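Local atomic coordinates of NAF1 (Saccharomyces cerevisiae, PDB entry 2V3M), a protein that binds RNA and is required for the maturation of box H/ACA snoRNPs, associating with the assembling particle until GAR1 replaces it. Residues A[28-33]-A[108-113]; A[34-39]-A[103-108]; A[43-48]-A[85-90]; A[69-74]-A[99-104]. All blocks are in the same frame, centred on the assembly; numbering follows the deposited sequence.

Contact 1. Residues A[28-33]-A[108-113]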
loop_
_atom_site.group_PDB
_atom_site.type_symbol
_atom_site.label_atom_id
_atom_site.label_comp_id
_atom_site.label_asym_id
_atom_site.label_seq_id
_atom_site.Cartn_x
_atom_site.Cartn_y
_atom_site.Cartn_z
ATOM N N THR A 28 -23.494 -16.304 6.503
ATOM C CA THR A 28 -22.404 -16.980 5.885
ATOM C C THR A 28 -21.176 -16.918 6.791
ATOM O O THR A 28 -21.122 -16.080 7.697
ATOM C CB THR A 28 -22.148 -16.567 4.415
ATOM O OG1 THR A 28 -21.916 -15.174 4.262
ATOM C CG2 THR A 28 -23.259 -16.947 3.562
ATOM N N ILE A 29 -20.223 -17.829 6.570
ATOM C CA ILE A 29 -19.005 -17.898 7.358
ATOM C C ILE A 29 -18.029 -16.865 6.878
ATOM O O ILE A 29 -17.866 -16.648 5.697
ATOM C CB ILE A 29 -18.439 -19.324 7.388
ATOM C CG1 ILE A 29 -19.590 -20.231 7.817
ATOM C CG2 ILE A 29 -17.209 -19.403 8.301
ATOM C CD1 ILE A 29 -19.325 -21.594 8.126
ATOM N N ILE A 30 -17.448 -16.205 7.856
ATOM C CA ILE A 30 -16.496 -15.146 7.684
ATOM C C ILE A 30 -15.207 -15.704 8.319
ATOM O O ILE A 30 -15.274 -16.411 9.348
ATOM C CB ILE A 30 -17.075 -13.889 8.394
ATOM C CG1 ILE A 30 -17.105 -12.724 7.466
ATOM C CG2 ILE A 30 -16.266 -13.365 9.513
ATOM C CD1 ILE A 30 -18.139 -12.767 6.613
ATOM N N THR A 31 -14.048 -15.461 7.714
ATOM C CA THR A 31 -12.790 -15.983 8.298
ATOM C C THR A 31 -11.696 -14.899 8.427
ATOM O O THR A 31 -11.390 -14.261 7.419
ATOM C CB THR A 31 -12.295 -17.066 7.392
ATOM O OG1 THR A 31 -13.144 -18.153 7.568
ATOM C CG2 THR A 31 -10.841 -17.515 7.705
ATOM N N PRO A 32 -11.111 -14.717 9.632
ATOM C CA PRO A 32 -10.150 -13.629 9.811
ATOM C C PRO A 32 -8.989 -13.815 8.815
ATOM O O PRO A 32 -8.609 -14.951 8.526
ATOM C CB PRO A 32 -9.714 -13.770 11.271
ATOM C CG PRO A 32 -9.979 -15.182 11.597
ATOM C CD PRO A 32 -11.256 -15.520 10.853
ATOM N N ILE A 33 -8.492 -12.738 8.236
ATOM C CA ILE A 33 -7.490 -12.893 7.238
ATOM C C ILE A 33 -6.322 -11.894 7.420
ATOM O O ILE A 33 -5.221 -12.200 7.002
ATOM C CB ILE A 33 -8.140 -12.732 5.826
ATOM C CG1 ILE A 33 -7.224 -13.276 4.734
ATOM C CG2 ILE A 33 -8.438 -11.284 5.482
ATOM C CD1 ILE A 33 -7.179 -14.830 4.706
ATOM N N LYS A 108 -9.853 -5.435 11.872
ATOM C CA LYS A 108 -9.563 -6.762 11.348
ATOM C C LYS A 108 -10.285 -7.061 10.062
ATOM O O LYS A 108 -11.460 -6.778 9.974
ATOM C CB LYS A 108 -9.966 -7.808 12.316
ATOM C CG LYS A 108 -8.960 -8.031 13.372
ATOM C CD LYS A 108 -9.535 -9.007 14.303
ATOM C CE LYS A 108 -8.453 -9.487 15.343
ATOM N NZ LYS A 108 -7.072 -9.816 14.638
ATOM N N ALA A 109 -9.612 -7.573 9.037
ATOM C CA ALA A 109 -10.335 -7.940 7.808
ATOM C C ALA A 109 -10.558 -9.429 7.669
ATOM O O ALA A 109 -9.846 -10.278 8.235
ATOM C CB ALA A 109 -9.634 -7.458 6.589
ATOM N N PHE A 110 -11.537 -9.780 6.874
ATOM C CA PHE A 110 -11.944 -11.183 6.836
ATOM C C PHE A 110 -12.230 -11.555 5.389
ATOM O O PHE A 110 -12.532 -10.723 4.513
ATOM C CB PHE A 110 -13.229 -11.500 7.625
ATOM C CG PHE A 110 -13.178 -11.143 9.070
ATOM C CD1 PHE A 110 -13.280 -9.776 9.507
ATOM C CD2 PHE A 110 -13.086 -12.168 10.031
ATOM C CE1 PHE A 110 -13.243 -9.511 10.819
ATOM C CE2 PHE A 110 -13.045 -11.875 11.346
ATOM C CZ PHE A 110 -13.140 -10.578 11.759
ATOM N N ILE A 111 -12.226 -12.843 5.157
ATOM C CA ILE A 111 -12.379 -13.316 3.838
ATOM C C ILE A 111 -13.641 -14.150 3.892
ATOM O O ILE A 111 -13.854 -14.948 4.811
ATOM C CB ILE A 111 -11.089 -14.036 3.414
ATOM C CG1 ILE A 111 -10.993 -14.159 1.930
ATOM C CG2 ILE A 111 -10.973 -15.468 4.040
ATOM C CD1 ILE A 111 -12.153 -15.043 1.350
ATOM N N VAL A 112 -14.565 -13.890 2.980
ATOM C CA VAL A 112 -15.876 -14.610 2.946
ATOM C C VAL A 112 -15.720 -15.970 2.319
ATOM O O VAL A 112 -14.953 -16.150 1.398
ATOM C CB VAL A 112 -16.819 -13.898 2.016
ATOM C CG1 VAL A 112 -18.018 -14.713 1.735
ATOM C CG2 VAL A 112 -17.223 -12.593 2.566
ATOM N N THR A 113 -16.481 -16.934 2.752
ATOM C CA THR A 113 -16.233 -18.322 2.308
ATOM C C THR A 113 -17.496 -19.052 1.837
ATOM O O THR A 113 -17.856 -18.985 0.668
ATOM C CB THR A 113 -15.602 -19.157 3.463
ATOM O OG1 THR A 113 -14.415 -18.491 3.956
ATOM C CG2 THR A 113 -15.299 -20.614 3.010
#

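Contact 2. Residues A[34-39]-A[103-108]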
loop_
_atom_site.group_PDB
_atom_site.type_symbol
_atom_site.label_atom_id
_atom_site.label_comp_id
_atom_site.label_asym_id
_atom_site.label_seq_id
_atom_site.Cartn_x
_atom_site.Cartn_y
_atom_site.Cartn_z
ATOM N N GLY A 34 -6.583 -10.706 8.021
ATOM C CA GLY A 34 -5.525 -9.679 8.203
ATOM C C GLY A 34 -6.098 -8.393 8.788
ATOM O O GLY A 34 -7.116 -8.430 9.579
ATOM N N VAL A 35 -5.436 -7.260 8.501
ATOM C CA VAL A 35 -5.798 -6.041 9.188
ATOM C C VAL A 35 -5.789 -5.027 8.123
ATOM O O VAL A 35 -4.891 -5.003 7.330
ATOM C CB VAL A 35 -4.802 -5.668 10.274
ATOM C CG1 VAL A 35 -5.114 -4.256 10.852
ATOM C CG2 VAL A 35 -4.737 -6.747 11.347
ATOM N N LEU A 36 -6.829 -4.210 8.045
ATOM C CA LEU A 36 -6.906 -3.162 7.031
ATOM C C LEU A 36 -5.839 -2.143 7.363
ATOM O O LEU A 36 -5.896 -1.551 8.486
ATOM C CB LEU A 36 -8.300 -2.557 7.142
ATOM C CG LEU A 36 -8.735 -1.347 6.312
ATOM C CD1 LEU A 36 -8.719 -1.671 4.890
ATOM C CD2 LEU A 36 -10.167 -0.928 6.669
ATOM N N LYS A 37 -4.838 -1.980 6.490
ATOM C CA LYS A 37 -3.731 -1.088 6.821
ATOM C C LYS A 37 -3.620 0.185 6.012
ATOM O O LYS A 37 -3.064 1.121 6.487
ATOM C CB LYS A 37 -2.461 -1.830 6.759
ATOM C CG LYS A 37 -2.343 -2.814 7.930
ATOM C CD LYS A 37 -2.061 -2.115 9.208
ATOM C CE LYS A 37 -1.459 -3.060 10.219
ATOM N NZ LYS A 37 -1.251 -2.320 11.550
ATOM N N SER A 38 -4.225 0.244 4.825
ATOM C CA SER A 38 -4.049 1.386 3.987
ATOM C C SER A 38 -5.134 1.650 2.906
ATOM O O SER A 38 -5.802 0.748 2.434
ATOM C CB SER A 38 -2.714 1.278 3.305
ATOM O OG SER A 38 -2.376 2.572 2.904
ATOM N N ALA A 39 -5.287 2.924 2.522
ATOM C CA ALA A 39 -6.278 3.313 1.543
ATOM C C ALA A 39 -5.802 4.534 0.828
ATOM O O ALA A 39 -5.832 5.657 1.362
ATOM C CB ALA A 39 -7.616 3.546 2.211
ATOM N N VAL A 103 -11.383 5.606 6.630
ATOM C CA VAL A 103 -11.558 6.018 7.976
ATOM C C VAL A 103 -11.568 4.829 8.994
ATOM O O VAL A 103 -11.564 5.010 10.222
ATOM C CB VAL A 103 -12.862 6.763 7.954
ATOM C CG1 VAL A 103 -13.707 6.502 9.220
ATOM C CG2 VAL A 103 -12.560 8.176 7.717
ATOM N N ARG A 104 -11.593 3.604 8.505
ATOM C CA ARG A 104 -11.609 2.489 9.407
ATOM C C ARG A 104 -10.340 1.672 9.421
ATOM O O ARG A 104 -10.435 0.499 9.754
ATOM C CB ARG A 104 -12.681 1.579 8.938
ATOM C CG ARG A 104 -14.098 2.147 9.100
ATOM C CD ARG A 104 -14.858 1.077 9.746
ATOM N NE ARG A 104 -16.002 0.663 8.989
ATOM C CZ ARG A 104 -16.665 -0.457 9.229
ATOM N NH1 ARG A 104 -16.275 -1.323 10.170
ATOM N NH2 ARG A 104 -17.704 -0.727 8.494
ATOM N N LEU A 105 -9.192 2.253 9.025
ATOM C CA LEU A 105 -7.917 1.621 9.102
ATOM C C LEU A 105 -7.670 0.970 10.437
ATOM O O LEU A 105 -8.021 1.557 11.458
ATOM C CB LEU A 105 -6.871 2.660 8.892
ATOM C CG LEU A 105 -6.373 2.826 7.453
ATOM C CD1 LEU A 105 -7.426 2.286 6.394
ATOM C CD2 LEU A 105 -5.954 4.279 7.274
ATOM N N GLY A 106 -7.092 -0.253 10.450
ATOM C CA GLY A 106 -6.661 -0.899 11.705
ATOM C C GLY A 106 -7.607 -1.984 12.174
ATOM O O GLY A 106 -7.263 -2.757 13.075
ATOM N N GLU A 107 -8.815 -2.019 11.590
ATOM C CA GLU A 107 -9.846 -3.025 11.890
ATOM C C GLU A 107 -9.462 -4.319 11.233
ATOM O O GLU A 107 -8.822 -4.297 10.134
ATOM C CB GLU A 107 -11.201 -2.664 11.337
ATOM C CG GLU A 107 -11.942 -1.720 12.164
ATOM C CD GLU A 107 -13.404 -1.486 11.735
ATOM O OE1 GLU A 107 -14.020 -2.404 11.188
ATOM O OE2 GLU A 107 -13.958 -0.369 11.986
ATOM N N LYS A 108 -9.853 -5.435 11.872
ATOM C CA LYS A 108 -9.563 -6.762 11.348
ATOM C C LYS A 108 -10.285 -7.061 10.062
ATOM O O LYS A 108 -11.460 -6.778 9.974
ATOM C CB LYS A 108 -9.966 -7.808 12.316
ATOM C CG LYS A 108 -8.960 -8.031 13.372
ATOM C CD LYS A 108 -9.535 -9.007 14.303
ATOM C CE LYS A 108 -8.453 -9.487 15.343
ATOM N NZ LYS A 108 -7.072 -9.816 14.638
#

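Contact 3. Residues A[43-48]-A[85-90]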
loop_
_atom_site.group_PDB
_atom_site.type_symbol
_atom_site.label_atom_id
_atom_site.label_comp_id
_atom_site.label_asym_id
_atom_site.label_seq_id
_atom_site.Cartn_x
_atom_site.Cartn_y
_atom_site.Cartn_z
ATOM N N ASN A 43 -7.200 2.243 -3.914
ATOM C CA ASN A 43 -6.744 0.931 -3.425
ATOM C C ASN A 43 -6.911 0.743 -1.922
ATOM O O ASN A 43 -6.687 1.710 -1.160
ATOM C CB ASN A 43 -5.327 0.703 -3.761
ATOM C CG ASN A 43 -5.098 0.722 -5.245
ATOM O OD1 ASN A 43 -5.168 -0.341 -5.931
ATOM N ND2 ASN A 43 -4.759 1.933 -5.788
ATOM N N ILE A 44 -7.292 -0.464 -1.511
ATOM C CA ILE A 44 -7.346 -0.803 -0.124
ATOM C C ILE A 44 -6.279 -1.896 0.074
ATOM O O ILE A 44 -6.184 -2.871 -0.692
ATOM C CB ILE A 44 -8.749 -1.348 0.254
ATOM C CG1 ILE A 44 -9.801 -0.274 0.117
ATOM C CG2 ILE A 44 -8.771 -1.921 1.645
ATOM C CD1 ILE A 44 -9.406 0.981 0.664
ATOM N N ILE A 45 -5.464 -1.713 1.094
ATOM C CA ILE A 45 -4.370 -2.607 1.352
ATOM C C ILE A 45 -4.611 -3.358 2.679
ATOM O O ILE A 45 -4.811 -2.721 3.699
ATOM C CB ILE A 45 -3.090 -1.846 1.509
ATOM C CG1 ILE A 45 -2.683 -1.298 0.193
ATOM C CG2 ILE A 45 -2.017 -2.749 1.956
ATOM C CD1 ILE A 45 -3.102 -1.928 -0.922
ATOM N N ILE A 46 -4.535 -4.674 2.651
ATOM C CA ILE A 46 -4.713 -5.499 3.852
ATOM C C ILE A 46 -3.433 -6.278 4.172
ATOM O O ILE A 46 -2.795 -6.842 3.242
ATOM C CB ILE A 46 -5.915 -6.489 3.629
ATOM C CG1 ILE A 46 -7.103 -5.578 3.283
ATOM C CG2 ILE A 46 -6.151 -7.466 4.873
ATOM C CD1 ILE A 46 -8.328 -6.100 3.384
ATOM N N HIS A 47 -3.034 -6.306 5.421
ATOM C CA HIS A 47 -1.792 -6.931 5.684
ATOM C C HIS A 47 -2.144 -8.285 6.203
ATOM O O HIS A 47 -2.901 -8.376 7.190
ATOM C CB HIS A 47 -1.013 -6.168 6.742
ATOM C CG HIS A 47 0.424 -6.586 6.856
ATOM N ND1 HIS A 47 1.308 -5.996 7.738
ATOM C CD2 HIS A 47 1.140 -7.545 6.214
ATOM C CE1 HIS A 47 2.512 -6.543 7.622
ATOM N NE2 HIS A 47 2.438 -7.491 6.703
ATOM N N ALA A 48 -1.636 -9.342 5.548
ATOM C CA ALA A 48 -1.945 -10.711 5.975
ATOM C C ALA A 48 -1.562 -11.000 7.434
ATOM O O ALA A 48 -0.575 -10.469 7.941
ATOM C CB ALA A 48 -1.312 -11.716 5.060
ATOM N N PHE A 85 0.775 -8.933 1.455
ATOM C CA PHE A 85 -0.158 -7.811 1.505
ATOM C C PHE A 85 -1.126 -8.007 0.392
ATOM O O PHE A 85 -0.693 -8.416 -0.702
ATOM C CB PHE A 85 0.505 -6.517 1.114
ATOM C CG PHE A 85 1.461 -5.984 2.128
ATOM C CD1 PHE A 85 2.816 -6.084 1.915
ATOM C CD2 PHE A 85 1.027 -5.365 3.246
ATOM C CE1 PHE A 85 3.749 -5.575 2.847
ATOM C CE2 PHE A 85 1.924 -4.891 4.215
ATOM C CZ PHE A 85 3.279 -4.971 4.034
ATOM N N TYR A 86 -2.406 -7.711 0.650
ATOM C CA TYR A 86 -3.400 -7.917 -0.339
ATOM C C TYR A 86 -3.829 -6.563 -0.819
ATOM O O TYR A 86 -4.001 -5.642 -0.030
ATOM C CB TYR A 86 -4.521 -8.644 0.286
ATOM C CG TYR A 86 -4.118 -9.957 0.829
ATOM C CD1 TYR A 86 -4.441 -10.330 2.138
ATOM C CD2 TYR A 86 -3.386 -10.843 0.063
ATOM C CE1 TYR A 86 -4.057 -11.571 2.660
ATOM C CE2 TYR A 86 -3.060 -12.092 0.535
ATOM C CZ TYR A 86 -3.379 -12.464 1.852
ATOM O OH TYR A 86 -3.000 -13.736 2.307
ATOM N N ARG A 87 -3.955 -6.393 -2.119
ATOM C CA ARG A 87 -4.471 -5.126 -2.630
ATOM C C ARG A 87 -5.809 -5.296 -3.324
ATOM O O ARG A 87 -5.941 -6.164 -4.260
ATOM C CB ARG A 87 -3.445 -4.594 -3.564
ATOM C CG ARG A 87 -3.687 -3.228 -4.153
ATOM C CD ARG A 87 -2.633 -3.094 -5.316
ATOM N NE ARG A 87 -3.308 -2.578 -6.464
ATOM C CZ ARG A 87 -3.223 -3.016 -7.710
ATOM N NH1 ARG A 87 -2.433 -3.998 -8.080
ATOM N NH2 ARG A 87 -3.919 -2.390 -8.646
ATOM N N ILE A 88 -6.803 -4.510 -2.856
ATOM C CA ILE A 88 -8.175 -4.527 -3.429
ATOM C C ILE A 88 -8.376 -3.179 -4.103
ATOM O O ILE A 88 -8.379 -2.168 -3.447
ATOM C CB ILE A 88 -9.254 -4.757 -2.369
ATOM C CG1 ILE A 88 -9.145 -6.134 -1.762
ATOM C CG2 ILE A 88 -10.618 -4.718 -3.038
ATOM C CD1 ILE A 88 -8.712 -6.155 -0.444
ATOM N N LYS A 89 -8.472 -3.172 -5.409
ATOM C CA LYS A 89 -8.731 -1.966 -6.090
ATOM C C LYS A 89 -10.196 -1.757 -6.296
ATOM O O LYS A 89 -10.768 -2.605 -6.967
ATOM C CB LYS A 89 -8.113 -2.077 -7.441
ATOM C CG LYS A 89 -8.493 -0.988 -8.389
ATOM C CD LYS A 89 -7.844 0.321 -8.044
ATOM C CE LYS A 89 -7.855 1.146 -9.331
ATOM N NZ LYS A 89 -7.167 2.460 -9.249
ATOM N N LEU A 90 -10.795 -0.676 -5.727
ATOM C CA LEU A 90 -12.207 -0.378 -5.897
ATOM C C LEU A 90 -12.409 0.414 -7.236
ATOM O O LEU A 90 -11.532 1.158 -7.675
ATOM C CB LEU A 90 -12.732 0.393 -4.722
ATOM C CG LEU A 90 -12.628 -0.284 -3.376
ATOM C CD1 LEU A 90 -13.121 0.642 -2.308
ATOM C CD2 LEU A 90 -13.397 -1.530 -3.330
#

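Contact 4. Residues A[69-74]-A[99-104]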
loop_
_atom_site.group_PDB
_atom_site.type_symbol
_atom_site.label_atom_id
_atom_site.label_comp_id
_atom_site.label_asym_id
_atom_site.label_seq_id
_atom_site.Cartn_x
_atom_site.Cartn_y
_atom_site.Cartn_z
ATOM N N THR A 69 -19.236 -5.403 6.426
ATOM C CA THR A 69 -19.088 -4.332 5.494
ATOM C C THR A 69 -18.180 -4.897 4.417
ATOM O O THR A 69 -17.065 -5.330 4.661
ATOM C CB THR A 69 -18.463 -3.098 6.121
ATOM O OG1 THR A 69 -19.380 -2.531 7.066
ATOM C CG2 THR A 69 -18.205 -2.098 5.034
ATOM N N LEU A 70 -18.691 -4.927 3.201
ATOM C CA LEU A 70 -17.987 -5.504 2.104
ATOM C C LEU A 70 -16.853 -4.600 1.590
ATOM O O LEU A 70 -17.152 -3.435 1.201
ATOM C CB LEU A 70 -18.982 -5.707 1.003
ATOM C CG LEU A 70 -18.306 -5.763 -0.395
ATOM C CD1 LEU A 70 -17.840 -7.180 -0.621
ATOM C CD2 LEU A 70 -19.158 -5.281 -1.660
ATOM N N ILE A 71 -15.600 -5.125 1.550
ATOM C CA ILE A 71 -14.492 -4.377 1.034
ATOM C C ILE A 71 -14.356 -4.522 -0.482
ATOM O O ILE A 71 -14.493 -3.608 -1.304
ATOM C CB ILE A 71 -13.234 -4.771 1.633
ATOM C CG1 ILE A 71 -13.265 -4.460 3.153
ATOM C CG2 ILE A 71 -12.133 -4.013 0.838
ATOM C CD1 ILE A 71 -12.015 -4.794 3.877
ATOM N N GLY A 72 -14.127 -5.734 -0.886
ATOM C CA GLY A 72 -14.162 -5.993 -2.335
ATOM C C GLY A 72 -13.287 -7.210 -2.665
ATOM O O GLY A 72 -12.999 -8.117 -1.854
HETATM N N MSE A 73 -12.885 -7.285 -3.913
HETATM C CA MSE A 73 -12.381 -8.562 -4.402
HETATM C C MSE A 73 -10.914 -8.464 -4.590
HETATM O O MSE A 73 -10.380 -7.394 -4.951
HETATM C CB MSE A 73 -12.890 -8.765 -5.730
HETATM C CG MSE A 73 -12.857 -10.153 -6.041
HETATM SE SE MSE A 73 -14.734 -10.004 -6.084
HETATM C CE MSE A 73 -15.353 -10.998 -7.549
ATOM N N LEU A 74 -10.212 -9.559 -4.367
ATOM C CA LEU A 74 -8.722 -9.502 -4.401
ATOM C C LEU A 74 -8.154 -9.054 -5.746
ATOM O O LEU A 74 -8.557 -9.485 -6.819
ATOM C CB LEU A 74 -8.141 -10.874 -4.172
ATOM C CG LEU A 74 -6.612 -10.962 -4.214
ATOM C CD1 LEU A 74 -6.075 -10.234 -3.002
ATOM C CD2 LEU A 74 -6.175 -12.324 -4.028
ATOM N N ASP A 99 -14.012 6.005 0.941
ATOM C CA ASP A 99 -13.996 6.977 2.036
ATOM C C ASP A 99 -14.392 6.422 3.391
ATOM O O ASP A 99 -13.841 6.806 4.431
ATOM C CB ASP A 99 -14.873 8.185 1.658
ATOM C CG ASP A 99 -14.263 8.996 0.480
ATOM O OD1 ASP A 99 -12.990 9.022 0.329
ATOM O OD2 ASP A 99 -15.043 9.592 -0.315
ATOM N N GLU A 100 -15.323 5.485 3.357
ATOM C CA GLU A 100 -15.741 4.822 4.570
ATOM C C GLU A 100 -14.669 3.885 5.086
ATOM O O GLU A 100 -14.457 3.775 6.266
ATOM C CB GLU A 100 -17.040 4.099 4.365
ATOM C CG GLU A 100 -17.672 3.656 5.715
ATOM C CD GLU A 100 -18.773 2.493 5.579
ATOM O OE1 GLU A 100 -18.870 1.695 6.566
ATOM O OE2 GLU A 100 -19.488 2.370 4.501
ATOM N N LEU A 101 -13.968 3.212 4.204
ATOM C CA LEU A 101 -12.923 2.320 4.647
ATOM C C LEU A 101 -11.686 3.071 5.051
ATOM O O LEU A 101 -11.154 2.740 6.083
ATOM C CB LEU A 101 -12.601 1.349 3.553
ATOM C CG LEU A 101 -13.762 0.446 3.091
ATOM C CD1 LEU A 101 -13.240 -0.397 1.885
ATOM C CD2 LEU A 101 -14.337 -0.551 4.160
ATOM N N LYS A 102 -11.251 4.069 4.262
ATOM C CA LYS A 102 -10.221 5.045 4.603
ATOM C C LYS A 102 -10.213 5.345 6.111
ATOM O O LYS A 102 -9.192 5.331 6.794
ATOM C CB LYS A 102 -10.515 6.344 3.808
ATOM C CG LYS A 102 -9.585 7.620 4.077
ATOM C CD LYS A 102 -8.477 7.634 3.038
ATOM C CE LYS A 102 -7.330 8.633 3.210
ATOM N NZ LYS A 102 -6.680 8.928 1.855
ATOM N N VAL A 103 -11.383 5.606 6.630
ATOM C CA VAL A 103 -11.558 6.018 7.976
ATOM C C VAL A 103 -11.568 4.829 8.994
ATOM O O VAL A 103 -11.564 5.010 10.222
ATOM C CB VAL A 103 -12.862 6.763 7.954
ATOM C CG1 VAL A 103 -13.707 6.502 9.220
ATOM C CG2 VAL A 103 -12.560 8.176 7.717
ATOM N N ARG A 104 -11.593 3.604 8.505
ATOM C CA ARG A 104 -11.609 2.489 9.407
ATOM C C ARG A 104 -10.340 1.672 9.421
ATOM O O ARG A 104 -10.435 0.499 9.754
ATOM C CB ARG A 104 -12.681 1.579 8.938
ATOM C CG ARG A 104 -14.098 2.147 9.100
ATOM C CD ARG A 104 -14.858 1.077 9.746
ATOM N NE ARG A 104 -16.002 0.663 8.989
ATOM C CZ ARG A 104 -16.665 -0.457 9.229
ATOM N NH1 ARG A 104 -16.275 -1.323 10.170
ATOM N NH2 ARG A 104 -17.704 -0.727 8.494
#

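Contact 1. Residues A[28-33]-A[108-113]
Phe110 turns its ring obliquely toward Pro32 and the branch methyl CG2 of Ile30. Its CD2 is the atom most engaged, 3.2 Å from Pro32 N and 3.4 Å from Ile30 CG2. CE2 of the same ring reaches Pro32 CB. The side chains of Ile30 and Phe110 cross at about a right angle. Phe110 CG, anti to its carbonyl carbon (chi1 -58°), lies 3.8 Å from Ile30 CG2. Further along, Ile30 CD1 touches Val112 CG2. These strands pair antiparallel in the sheet of the Gar1-like domain of NAF1, the first strand in the chain against the last. Thr31 and Ile111 form a hydrogen-bonded pair: Thr31 N gives to Ile111 O, and Ile111 N returns a bond to Thr31 O at 2.8 Å. Ile33 N bonds to Ala109 O. A longer bond of 3.3 Å joins Thr113 N to Ile29 O. The side chains of Thr31 and Ile111 lie side by side and point the same way. Ile33 CG1 is anti to its backbone N (chi1 -164°), and beyond it CD1 meets Ile111 CG2 at 3.9 Å. Strand 62-65 takes the other edge of 108-112, where Cys64 touches both Phe110 and Val112.

Contact 2. Residues A[34-39]-A[103-108]
Leu36 points at the loop 103-108, and its side chain crosses that of Leu105 at about a right angle. The loop holds a type II beta turn, Arg104 to Glu107, which leads from helix 95-102 into the last strand of the Gar1-like domain. Leu36 CG is anti to its backbone N (chi1 175°). It meets Leu105 CD1 at 3.9 Å. Leu36 CD2 lies 3.4 Å from Arg104 O, so the branched end packs on both the first and second residues of the turn. Leu105 sends CG towards Lys37 O, and its CD1 also approaches Ser38 N and Ala39 CB. Val35 puts CG1 against the backbone of Gly106, 3.4 Å from its O. Gly106 is the third residue of the turn. Its positive phi of 103° would jam a CB against the carbonyl O of Leu105.

The backbone of Leu36 is gripped at both polar atoms. Its N-H gives a nearly straight bond to Glu107 O, 2.9 Å, and its O takes Gly106 N. Val35 and Lys108 then form an antiparallel non-hydrogen-bonded pair. On the side of the strand away from the loop, Lys37 and Ser38 both face Ile45 in a classic beta bulge. Ser38 OG is hydrogen-bonded to Ser38 OG of the second subunit. Within the loop, a salt bridge spans the turn from its first residue to its last: Arg104 NH1 lies 2.7 Å from Glu107 OE1.

Contact 3. Residues A[43-48]-A[85-90]
The His47 ring carries Phe85 on one face: Phe85 CE2 sits over its centre, 3.4 Å above the plane. This is an offset stack, with the two planes 24° apart. Ile46 O lies at the edge of the Phe85 ring, and Ala48 CB meets Tyr86 CE1 obliquely at 3.6 Å. The Arg87 guanidinium receives Asn43 OD1 at its edge. NE donates along a nearly straight line of 3.0 Å, while standing above the amide plane of Asn43, 45° out of it. Arg87 CG, anti to its backbone N (chi1 -175°), also touches Ile45 CD1 at 3.5 Å. A leucine in place of Arg87 would probably leave Asn43 OD1 without this donor and Glu76, salt-bridged to NH1, without its partner.

The backbones form a regular antiparallel pair. Ile44 bonds to Ile88 and Ile46 to Tyr86, each both ways. On the face they share, Ile46 CD1 touches Ile88 CD1 at 3.8 Å. Phe40 of the second subunit meets the Phe85 ring steeply and packs on Ile45. Within the chain, strand 43-48 lies between 30-40 and 85-89, with strand 76-78 beyond. Phe98 of helix 95-102 covers Ile44 and Leu90.

Contact 4. Residues A[69-74]-A[99-104]
Strand 70-73 meets helix 95-102 through side chains alone, the nearest CA atoms being those of Ile71 and Leu101, 7.8 Å apart. Thr69 and Arg104 reach toward each other tip to tip. Arg104 NH2 gives a weak hydrogen bond of 2.8 Å to Thr69 OG1, bent to 122° at the hydrogen. The hydroxyl lies at the guanidinium edge. It also bonds to Asp67, whose other carboxylate oxygen forms a salt bridge with the same NH2. Glu100 OE1 adds a weak ion pair to NH2 at 3.3 Å, in the guanidinium plane. Thr69, Asp67 and Glu100 all meet this nitrogen, which is likely to limit turning of the guanidinium. NH1 of the same group is salt-bridged to Glu107. A valine in place of Thr69 has no hydroxyl, so Asp67 OD1 would probably lose a partner and Arg104 NH2 its weak bond. Thr69 CG2 lies 4.1 Å from Glu100 OE1.

Deeper in, Leu101 CD1 meets Ile71 CG2 at 3.9 Å, and the two side chains pass obliquely. Leu65 and Ile44 touch both of these residues. Ile71 and Gly72 both face Phe63, a classic beta bulge. The arrangement is a short helix packed on the antiparallel sheet of the Gar1-like domain, within the region assigned to RNA binding.

Contacts 1 and 2 run on along strand 30-40 and share Lys108, with centres 14 Å apart. Ala109 N and Gly34 O, 2.7 Å apart, probably continue the backbone bonding between them. The centres of contacts 2 and 3, neighbours in the sheet, are 9 Å apart, and Leu36 CD1 packs on Ile44 CG2 at 3.3 Å. Both touch the second subunit; contacts 1 and 4 do not. Contacts 2 and 4 share Arg104, which connects the turn to Thr69 and Asp67. Ile44 CG1 meets Leu101 CD1 at 3.9 Å, joining contact 3 to contact 4. The RNA-binding region includes one segment each of contacts 1, 2 and 3 and both segments of contact 4.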